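Local atomic coordinates of alpha-acetolactate decarboxylase (Bacillus subtilis subsp. subtilis str. 168, PDB entry 5XNE), a protein that catalyses the decarboxylation of (2S)-2-acetolactate to (R)-acetoin and carbon dioxide, a step on the route from pyruvate to butane-2,3-diol. Residues A111-T125 and Q143-G157. Numbering follows the deposited sequence.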
ATOM      1  N   ALA B 111       5.052  14.837  -0.674  1.00  8.70           N
ATOM      2  CA  ALA B 111       5.865  15.201  -1.820  1.00  7.36           C
ATOM      3  C   ALA B 111       6.786  16.311  -1.354  1.00  8.97           C
ATOM      4  O   ALA B 111       6.391  17.157  -0.533  1.00 10.72           O
ATOM      5  CB  ALA B 111       5.019  15.658  -2.986  1.00  8.61           C
ATOM      6  N   ILE B 112       8.012  16.309  -1.850  1.00  8.15           N
ATOM      7  CA  ILE B 112       8.971  17.311  -1.412  1.00  9.52           C
ATOM      8  C   ILE B 112       9.802  17.818  -2.577  1.00  8.26           C
ATOM      9  O   ILE B 112      10.208  17.063  -3.463  1.00  7.46           O
ATOM     10  CB  ILE B 112       9.878  16.755  -0.298  1.00 11.95           C
ATOM     11  CG1 ILE B 112      10.864  17.823   0.200  1.00 13.04           C
ATOM     12  CG2 ILE B 112      10.638  15.561  -0.785  1.00 12.53           C
ATOM     13  CD1 ILE B 112      11.620  17.388   1.445  1.00 19.31           C
ATOM     14  N   ARG B 113      10.055  19.126  -2.552  1.00 10.16           N
ATOM     15  CA  ARG B 113      10.775  19.808  -3.602  1.00  9.52           C
ATOM     16  C   ARG B 113      11.783  20.773  -3.000  1.00  8.84           C
ATOM     17  O   ARG B 113      11.462  21.521  -2.078  1.00 11.80           O
ATOM     18  CB  ARG B 113       9.795  20.550  -4.500  1.00 12.09           C
ATOM     19  CG  ARG B 113      10.409  21.276  -5.643  1.00 14.69           C
ATOM     20  CD  ARG B 113       9.310  21.928  -6.443  1.00 15.61           C
ATOM     21  NE  ARG B 113       9.868  22.817  -7.438  1.00 16.48           N
ATOM     22  CZ  ARG B 113       9.165  23.345  -8.428  1.00 14.41           C
ATOM     23  NH1 ARG B 113       7.879  23.032  -8.564  1.00 11.96           N
ATOM     24  NH2 ARG B 113       9.760  24.163  -9.284  1.00 17.67           N
ATOM     25  N   ILE B 114      12.995  20.717  -3.527  1.00  9.59           N
ATOM     26  CA  ILE B 114      14.088  21.592  -3.137  1.00 12.03           C
ATOM     27  C   ILE B 114      14.489  22.386  -4.371  1.00 12.40           C
ATOM     28  O   ILE B 114      14.925  21.792  -5.355  1.00 10.34           O
ATOM     29  CB  ILE B 114      15.324  20.805  -2.659  1.00 12.82           C
ATOM     30  CG1 ILE B 114      15.184  20.208  -1.264  1.00 12.87           C
ATOM     31  CG2 ILE B 114      16.490  21.685  -2.639  1.00 24.20           C
ATOM     32  CD1 ILE B 114      16.484  19.549  -0.829  1.00 14.55           C
ATOM     33  N   ASP B 115      14.361  23.709  -4.334  1.00 13.48           N
ATOM     34  CA  ASP B 115      14.771  24.527  -5.468  1.00 14.11           C
ATOM     35  C   ASP B 115      15.892  25.456  -5.052  1.00 16.77           C
ATOM     36  O   ASP B 115      15.736  26.234  -4.120  1.00 15.64           O
ATOM     37  CB  ASP B 115      13.609  25.348  -6.013  1.00 14.54           C
ATOM     38  CG  ASP B 115      12.463  24.486  -6.483  1.00 17.98           C
ATOM     39  OD1 ASP B 115      12.550  23.931  -7.596  1.00 18.70           O
ATOM     40  OD2 ASP B 115      11.475  24.371  -5.734  1.00 22.43           O
ATOM     41  N   GLY B 116      17.023  25.375  -5.733  1.00 15.29           N
ATOM     42  CA  GLY B 116      18.121  26.266  -5.401  1.00 18.29           C
ATOM     43  C   GLY B 116      19.453  25.797  -5.930  1.00 18.70           C
ATOM     44  O   GLY B 116      19.528  25.239  -7.025  1.00 16.85           O
ATOM     45  N   LEU B 117      20.502  26.031  -5.143  1.00 19.10           N
ATOM     46  CA  LEU B 117      21.857  25.683  -5.541  1.00 19.07           C
ATOM     47  C   LEU B 117      22.443  24.621  -4.636  1.00 18.13           C
ATOM     48  O   LEU B 117      22.378  24.714  -3.415  1.00 18.66           O
ATOM     49  CB  LEU B 117      22.765  26.920  -5.540  1.00 21.74           C
ATOM     50  CG  LEU B 117      22.703  27.739  -6.828  1.00 26.39           C
ATOM     51  CD1 LEU B 117      21.358  28.449  -6.996  1.00 28.20           C
ATOM     52  CD2 LEU B 117      23.870  28.722  -6.927  1.00 37.33           C
ATOM     53  N   PHE B 118      23.028  23.608  -5.255  1.00 17.60           N
ATOM     54  CA  PHE B 118      23.587  22.500  -4.517  1.00 18.17           C
ATOM     55  C   PHE B 118      25.081  22.469  -4.674  1.00 20.60           C
ATOM     56  O   PHE B 118      25.589  22.517  -5.788  1.00 19.81           O
ATOM     57  CB  PHE B 118      22.970  21.197  -4.999  1.00 19.13           C
ATOM     58  CG  PHE B 118      21.485  21.217  -4.955  1.00 17.15           C
ATOM     59  CD1 PHE B 118      20.757  21.669  -6.036  1.00 15.45           C
ATOM     60  CD2 PHE B 118      20.818  20.832  -3.815  1.00 16.05           C
ATOM     61  CE1 PHE B 118      19.392  21.720  -5.992  1.00 16.25           C
ATOM     62  CE2 PHE B 118      19.456  20.871  -3.769  1.00 16.03           C
ATOM     63  CZ  PHE B 118      18.741  21.318  -4.864  1.00 17.85           C
ATOM     64  N   LYS B 119      25.780  22.404  -3.551  1.00 21.26           N
ATOM     65  CA  LYS B 119      27.226  22.275  -3.583  1.00 22.31           C
ATOM     66  C   LYS B 119      27.619  20.974  -4.270  1.00 24.24           C
ATOM     67  O   LYS B 119      28.517  20.955  -5.112  1.00 21.51           O
ATOM     68  CB  LYS B 119      27.805  22.330  -2.174  1.00 21.90           C
ATOM     69  CG  LYS B 119      29.311  22.214  -2.145  1.00 25.56           C
ATOM     70  CD  LYS B 119      29.849  22.589  -0.787  1.00 30.27           C
ATOM     71  CE  LYS B 119      31.361  22.713  -0.815  1.00 34.80           C
ATOM     72  NZ  LYS B 119      32.003  21.477  -1.333  1.00 39.17           N
ATOM     73  N   LYS B 120      26.938  19.889  -3.901  1.00 20.40           N
ATOM     74  CA  LYS B 120      27.129  18.594  -4.545  1.00 20.69           C
ATOM     75  C   LYS B 120      25.782  17.921  -4.778  1.00 18.06           C
ATOM     76  O   LYS B 120      24.870  18.057  -3.968  1.00 17.85           O
ATOM     77  CB  LYS B 120      28.002  17.664  -3.701  1.00 23.01           C
ATOM     78  CG  LYS B 120      29.379  18.204  -3.337  1.00 31.01           C
ATOM     79  CD  LYS B 120      30.153  17.187  -2.505  1.00 31.29           C
ATOM     80  CE  LYS B 120      31.064  17.872  -1.490  1.00 37.93           C
ATOM     81  NZ  LYS B 120      30.420  19.075  -0.876  1.00 34.20           N
ATOM     82  N   VAL B 121      25.664  17.217  -5.898  1.00 18.55           N
ATOM     83  CA  VAL B 121      24.602  16.226  -6.085  1.00 16.58           C
ATOM     84  C   VAL B 121      25.233  15.012  -6.738  1.00 15.34           C
ATOM     85  O   VAL B 121      25.969  15.149  -7.720  1.00 16.81           O
ATOM     86  CB  VAL B 121      23.435  16.724  -6.978  1.00 15.04           C
ATOM     87  CG1 VAL B 121      22.312  15.676  -7.018  1.00 15.51           C
ATOM     88  CG2 VAL B 121      22.886  18.043  -6.497  1.00 15.04           C
ATOM     89  N   GLN B 122      24.970  13.829  -6.198  1.00 14.71           N
ATOM     90  CA  GLN B 122      25.372  12.612  -6.879  1.00 13.56           C
ATOM     91  C   GLN B 122      24.138  11.868  -7.338  1.00 12.92           C
ATOM     92  O   GLN B 122      23.218  11.641  -6.556  1.00 14.59           O
ATOM     93  CB  GLN B 122      26.209  11.700  -5.997  1.00 16.91           C
ATOM     94  CG  GLN B 122      26.704  10.491  -6.768  1.00 22.14           C
ATOM     95  CD  GLN B 122      27.566   9.575  -5.937  1.00 26.35           C
ATOM     96  OE1 GLN B 122      27.066   8.801  -5.117  1.00 26.62           O
ATOM     97  NE2 GLN B 122      28.875   9.662  -6.136  1.00 29.39           N
ATOM     98  N   THR B 123      24.130  11.494  -8.609  1.00 12.81           N
ATOM     99  CA  THR B 123      23.005  10.763  -9.172  1.00 13.16           C
ATOM    100  C   THR B 123      23.431   9.527  -9.928  1.00 15.40           C
ATOM    101  O   THR B 123      24.605   9.347 -10.256  1.00 16.82           O
ATOM    102  CB  THR B 123      22.196  11.622 -10.153  1.00 13.71           C
ATOM    103  OG1 THR B 123      22.977  11.857 -11.336  1.00 14.57           O
ATOM    104  CG2 THR B 123      21.785  12.956  -9.517  1.00 14.30           C
ATOM    105  N   ARG B 124      22.440   8.688 -10.206  1.00 13.57           N
ATOM    106  CA  ARG B 124      22.534   7.635 -11.208  1.00 14.19           C
ATOM    107  C   ARG B 124      21.433   7.803 -12.247  1.00 11.98           C
ATOM    108  O   ARG B 124      20.410   8.441 -11.986  1.00 13.18           O
ATOM    109  CB  ARG B 124      22.400   6.249 -10.588  1.00 15.02           C
ATOM    110  CG  ARG B 124      21.024   6.003  -9.961  1.00 15.09           C
ATOM    111  CD  ARG B 124      20.226   4.944 -10.734  1.00 18.51           C
ATOM    112  NE  ARG B 124      18.830   4.905 -10.308  1.00 14.12           N
ATOM    113  CZ  ARG B 124      18.403   4.042  -9.397  1.00 18.68           C
ATOM    114  NH1 ARG B 124      19.288   3.173  -8.890  1.00 19.12           N
ATOM    115  NH2 ARG B 124      17.123   4.021  -9.012  1.00 21.79           N
ATOM    116  N   THR B 125      21.622   7.211 -13.419  1.00 12.02           N
ATOM    117  CA  THR B 125      20.523   7.067 -14.367  1.00 11.61           C
ATOM    118  C   THR B 125      20.480   5.622 -14.820  1.00 15.88           C
ATOM    119  O   THR B 125      21.419   5.142 -15.453  1.00 16.88           O
ATOM    120  CB  THR B 125      20.659   7.980 -15.597  1.00 13.42           C
ATOM    121  OG1 THR B 125      21.897   7.695 -16.268  1.00 16.09           O
ATOM    122  CG2 THR B 125      20.616   9.452 -15.203  1.00 14.10           C
ATOM    123  N   GLN B 143      25.303   0.978 -13.701  1.00 23.78           N
ATOM    124  CA  GLN B 143      24.632   2.251 -13.940  1.00 24.06           C
ATOM    125  C   GLN B 143      25.643   3.399 -13.993  1.00 21.09           C
ATOM    126  O   GLN B 143      26.627   3.412 -13.250  1.00 23.12           O
ATOM    127  CB  GLN B 143      23.581   2.516 -12.854  1.00 21.89           C
ATOM    128  CG  GLN B 143      24.171   2.899 -11.500  1.00 23.06           C
ATOM    129  CD  GLN B 143      23.264   2.568 -10.328  1.00 21.19           C
ATOM    130  OE1 GLN B 143      22.038   2.535 -10.461  1.00 23.28           O
ATOM    131  NE2 GLN B 143      23.865   2.313  -9.170  1.00 21.41           N
ATOM    132  N   PRO B 144      25.415   4.356 -14.898  1.00 20.92           N
ATOM    133  CA  PRO B 144      26.196   5.593 -14.895  1.00 20.39           C
ATOM    134  C   PRO B 144      25.923   6.374 -13.623  1.00 21.32           C
ATOM    135  O   PRO B 144      24.763   6.497 -13.213  1.00 21.50           O
ATOM    136  CB  PRO B 144      25.681   6.342 -16.125  1.00 22.64           C
ATOM    137  CG  PRO B 144      25.111   5.281 -16.981  1.00 28.19           C
ATOM    138  CD  PRO B 144      24.507   4.290 -16.050  1.00 23.53           C
ATOM    139  N   ILE B 145      26.981   6.866 -12.997  1.00 22.29           N
ATOM    140  CA  ILE B 145      26.860   7.710 -11.818  1.00 20.43           C
ATOM    141  C   ILE B 145      27.431   9.075 -12.148  1.00 21.55           C
ATOM    142  O   ILE B 145      28.512   9.182 -12.728  1.00 26.50           O
ATOM    143  CB  ILE B 145      27.581   7.099 -10.604  1.00 21.77           C
ATOM    144  CG1 ILE B 145      26.997   5.720 -10.287  1.00 28.29           C
ATOM    145  CG2 ILE B 145      27.472   8.018  -9.389  1.00 26.58           C
ATOM    146  CD1 ILE B 145      27.606   5.059  -9.056  1.00 34.07           C
ATOM    147  N   PHE B 146      26.694  10.121 -11.804  1.00 19.68           N
ATOM    148  CA  PHE B 146      27.126  11.474 -12.115  1.00 20.33           C
ATOM    149  C   PHE B 146      27.390  12.254 -10.839  1.00 21.11           C
ATOM    150  O   PHE B 146      26.694  12.090  -9.833  1.00 19.12           O
ATOM    151  CB  PHE B 146      26.080  12.197 -12.967  1.00 19.63           C
ATOM    152  CG  PHE B 146      25.760  11.502 -14.259  1.00 21.74           C
ATOM    153  CD1 PHE B 146      24.769  10.530 -14.317  1.00 20.27           C
ATOM    154  CD2 PHE B 146      26.445  11.825 -15.424  1.00 24.13           C
ATOM    155  CE1 PHE B 146      24.473   9.889 -15.510  1.00 21.38           C
ATOM    156  CE2 PHE B 146      26.154  11.191 -16.618  1.00 25.88           C
ATOM    157  CZ  PHE B 146      25.169  10.223 -16.665  1.00 23.11           C
ATOM    158  N   ASN B 147      28.413  13.101 -10.879  1.00 21.43           N
ATOM    159  CA  ASN B 147      28.669  14.022  -9.777  1.00 21.42           C
ATOM    160  C   ASN B 147      28.598  15.460 -10.270  1.00 22.94           C
ATOM    161  O   ASN B 147      29.292  15.842 -11.207  1.00 24.29           O
ATOM    162  CB  ASN B 147      30.025  13.738  -9.135  1.00 24.72           C
ATOM    163  CG  ASN B 147      30.108  12.345  -8.547  1.00 24.46           C
ATOM    164  OD1 ASN B 147      29.561  12.078  -7.477  1.00 25.06           O
ATOM    165  ND2 ASN B 147      30.796  11.445  -9.245  1.00 26.31           N
ATOM    166  N   PHE B 148      27.732  16.252  -9.656  1.00 18.74           N
ATOM    167  CA  PHE B 148      27.578  17.645 -10.035  1.00 20.44           C
ATOM    168  C   PHE B 148      28.103  18.530  -8.915  1.00 21.21           C
ATOM    169  O   PHE B 148      27.976  18.195  -7.737  1.00 20.59           O
ATOM    170  CB  PHE B 148      26.115  17.962 -10.345  1.00 21.06           C
ATOM    171  CG  PHE B 148      25.511  17.056 -11.377  1.00 22.46           C
ATOM    172  CD1 PHE B 148      25.741  17.270 -12.720  1.00 22.54           C
ATOM    173  CD2 PHE B 148      24.715  15.983 -10.997  1.00 20.63           C
ATOM    174  CE1 PHE B 148      25.194  16.439 -13.673  1.00 21.79           C
ATOM    175  CE2 PHE B 148      24.164  15.144 -11.944  1.00 19.92           C
ATOM    176  CZ  PHE B 148      24.400  15.369 -13.283  1.00 22.36           C
ATOM    177  N   ASP B 149      28.717  19.646  -9.294  1.00 22.59           N
ATOM    178  CA  ASP B 149      29.267  20.592  -8.332  1.00 22.44           C
ATOM    179  C   ASP B 149      28.654  21.959  -8.534  1.00 20.40           C
ATOM    180  O   ASP B 149      28.505  22.400  -9.671  1.00 22.07           O
ATOM    181  CB  ASP B 149      30.788  20.693  -8.464  1.00 25.88           C
ATOM    182  CG  ASP B 149      31.492  19.403  -8.122  1.00 28.40           C
ATOM    183  OD1 ASP B 149      31.568  19.065  -6.920  1.00 32.51           O
ATOM    184  OD2 ASP B 149      31.980  18.730  -9.056  1.00 34.44           O
ATOM    185  N   ASN B 150      28.306  22.619  -7.431  1.00 22.57           N
ATOM    186  CA  ASN B 150      27.753  23.969  -7.460  1.00 21.31           C
ATOM    187  C   ASN B 150      26.765  24.171  -8.599  1.00 24.98           C
ATOM    188  O   ASN B 150      26.970  24.995  -9.483  1.00 25.12           O
ATOM    189  CB  ASN B 150      28.882  24.996  -7.538  1.00 26.70           C
ATOM    190  CG  ASN B 150      29.630  25.117  -6.233  1.00 33.17           C
ATOM    191  OD1 ASN B 150      29.184  25.805  -5.316  1.00 40.77           O
ATOM    192  ND2 ASN B 150      30.764  24.432  -6.132  1.00 35.11           N
ATOM    193  N   VAL B 151      25.694  23.390  -8.572  1.00 18.78           N
ATOM    194  CA  VAL B 151      24.745  23.359  -9.672  1.00 21.66           C
ATOM    195  C   VAL B 151      23.387  23.873  -9.197  1.00 17.64           C
ATOM    196  O   VAL B 151      22.977  23.615  -8.064  1.00 18.26           O
ATOM    197  CB  VAL B 151      24.628  21.921 -10.251  1.00 17.96           C
ATOM    198  CG1 VAL B 151      24.200  20.920  -9.161  1.00 18.30           C
ATOM    199  CG2 VAL B 151      23.683  21.873 -11.445  1.00 21.17           C
ATOM    200  N   ARG B 152      22.719  24.637 -10.054  1.00 18.42           N
ATOM    201  CA  ARG B 152      21.379  25.127  -9.774  1.00 18.98           C
ATOM    202  C   ARG B 152      20.364  24.160 -10.380  1.00 16.13           C
ATOM    203  O   ARG B 152      20.579  23.638 -11.472  1.00 15.66           O
ATOM    204  CB  ARG B 152      21.193  26.540 -10.342  1.00 19.73           C
ATOM    205  CG  ARG B 152      19.806  27.141 -10.147  1.00 22.92           C
ATOM    206  CD  ARG B 152      19.726  28.537 -10.763  1.00 32.51           C
ATOM    207  NE  ARG B 152      20.150  28.514 -12.160  1.00 35.02           N
ATOM    208  CZ  ARG B 152      19.497  29.104 -13.157  1.00 40.57           C
ATOM    209  NH1 ARG B 152      18.375  29.771 -12.920  1.00 39.54           N
ATOM    210  NH2 ARG B 152      19.967  29.016 -14.397  1.00 43.98           N
ATOM    211  N   GLY B 153      19.269  23.912  -9.668  1.00 15.10           N
ATOM    212  CA  GLY B 153      18.229  23.047 -10.188  1.00 14.39           C
ATOM    213  C   GLY B 153      17.204  22.683  -9.129  1.00 13.07           C
ATOM    214  O   GLY B 153      16.973  23.423  -8.168  1.00 12.32           O
ATOM    215  N   THR B 154      16.609  21.507  -9.292  1.00 11.45           N
ATOM    216  CA  THR B 154      15.514  21.085  -8.441  1.00 10.59           C
ATOM    217  C   THR B 154      15.686  19.630  -8.056  1.00 10.19           C
ATOM    218  O   THR B 154      15.873  18.791  -8.922  1.00  9.63           O
ATOM    219  CB  THR B 154      14.158  21.258  -9.150  1.00 11.92           C
ATOM    220  OG1 THR B 154      13.948  22.646  -9.450  1.00 11.99           O
ATOM    221  CG2 THR B 154      12.997  20.744  -8.284  1.00 12.05           C
ATOM    222  N   ILE B 155      15.645  19.352  -6.759  1.00  9.64           N
ATOM    223  CA  ILE B 155      15.502  17.980  -6.264  1.00  8.03           C
ATOM    224  C   ILE B 155      14.039  17.790  -5.914  1.00  8.41           C
ATOM    225  O   ILE B 155      13.435  18.630  -5.261  1.00  9.82           O
ATOM    226  CB  ILE B 155      16.376  17.705  -5.045  1.00 10.67           C
ATOM    227  CG1 ILE B 155      17.857  17.706  -5.440  1.00 13.72           C
ATOM    228  CG2 ILE B 155      15.991  16.373  -4.399  1.00  9.70           C
ATOM    229  CD1 ILE B 155      18.813  17.476  -4.281  1.00 14.18           C
ATOM    230  N   VAL B 156      13.461  16.687  -6.364  1.00  8.31           N
ATOM    231  CA  VAL B 156      12.041  16.452  -6.217  1.00  8.66           C
ATOM    232  C   VAL B 156      11.767  14.965  -5.983  1.00  8.26           C
ATOM    233  O   VAL B 156      12.399  14.099  -6.599  1.00  7.62           O
ATOM    234  CB  VAL B 156      11.339  16.951  -7.460  1.00 10.74           C
ATOM    235  CG1 VAL B 156      12.086  16.488  -8.560  1.00 23.26           C
ATOM    236  CG2 VAL B 156      10.069  16.319  -7.652  1.00 21.23           C
ATOM    237  N   GLY B 157      10.831  14.675  -5.089  1.00  7.58           N
ATOM    238  CA  GLY B 157      10.484  13.285  -4.841  1.00  6.14           C
ATOM    239  C   GLY B 157       9.500  13.155  -3.714  1.00  5.39           C
ATOM    240  O   GLY B 157       8.679  14.043  -3.483  1.00  5.79           O
TER
HETATM  241  O   HOH W   1      31.276  20.372  -4.900  1.00 33.20           O
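Phe118 turns the edge of its ring to the neighbouring strand, with the carbonyl oxygens of Val151 and Gly153 near the ring plane, while Ile155 CD1 meets Phe118 CE2 obliquely at 3.5 Å. CG stands anti to the carbonyl carbon (chi1 -54°), which brings the ring edge to the Gly153 backbone. The Phe146 ring likewise receives Thr125 OG1 at its edge, and Thr123 OG1, bonded to the Gly184 carbonyl, lies at the edge of Phe148.

On the other face, Arg113 reaches Asp115 side-on through NE and NH2, both directed to OD1; the guanidinium also pairs with Asp49. Thr154 OG1 donates to the same Asp115 OD1 at 2.7 Å, nearly along its C-O axis, so a carboxylate suits this place, one oxygen gathering three donors. An asparagine in place of Asp115 would probably weaken this grip, leaving Arg113 without one of its countercharges. At Gly116 the backbone angles would jam a CB against the preceding carbonyl oxygen, which calls for glycine. Further on, Gln122 NE2 gives Asn147 OD1 a 2.8 Å bond on a lone pair, the amide planes 55° apart. Arg124, salt-bridged to Glu44 and close to the zinc ion, sends NH1 to Gln143 OE1 at 3.2 Å.

Lys119 and Lys120 form a classic bulge against strand 184-192, and Asn150 and Val151 a G1 bulge opposite Phe118; this bulged corner joins two antiparallel strand pairs, 111-115 with 151-157 and 120-124 with 145-149.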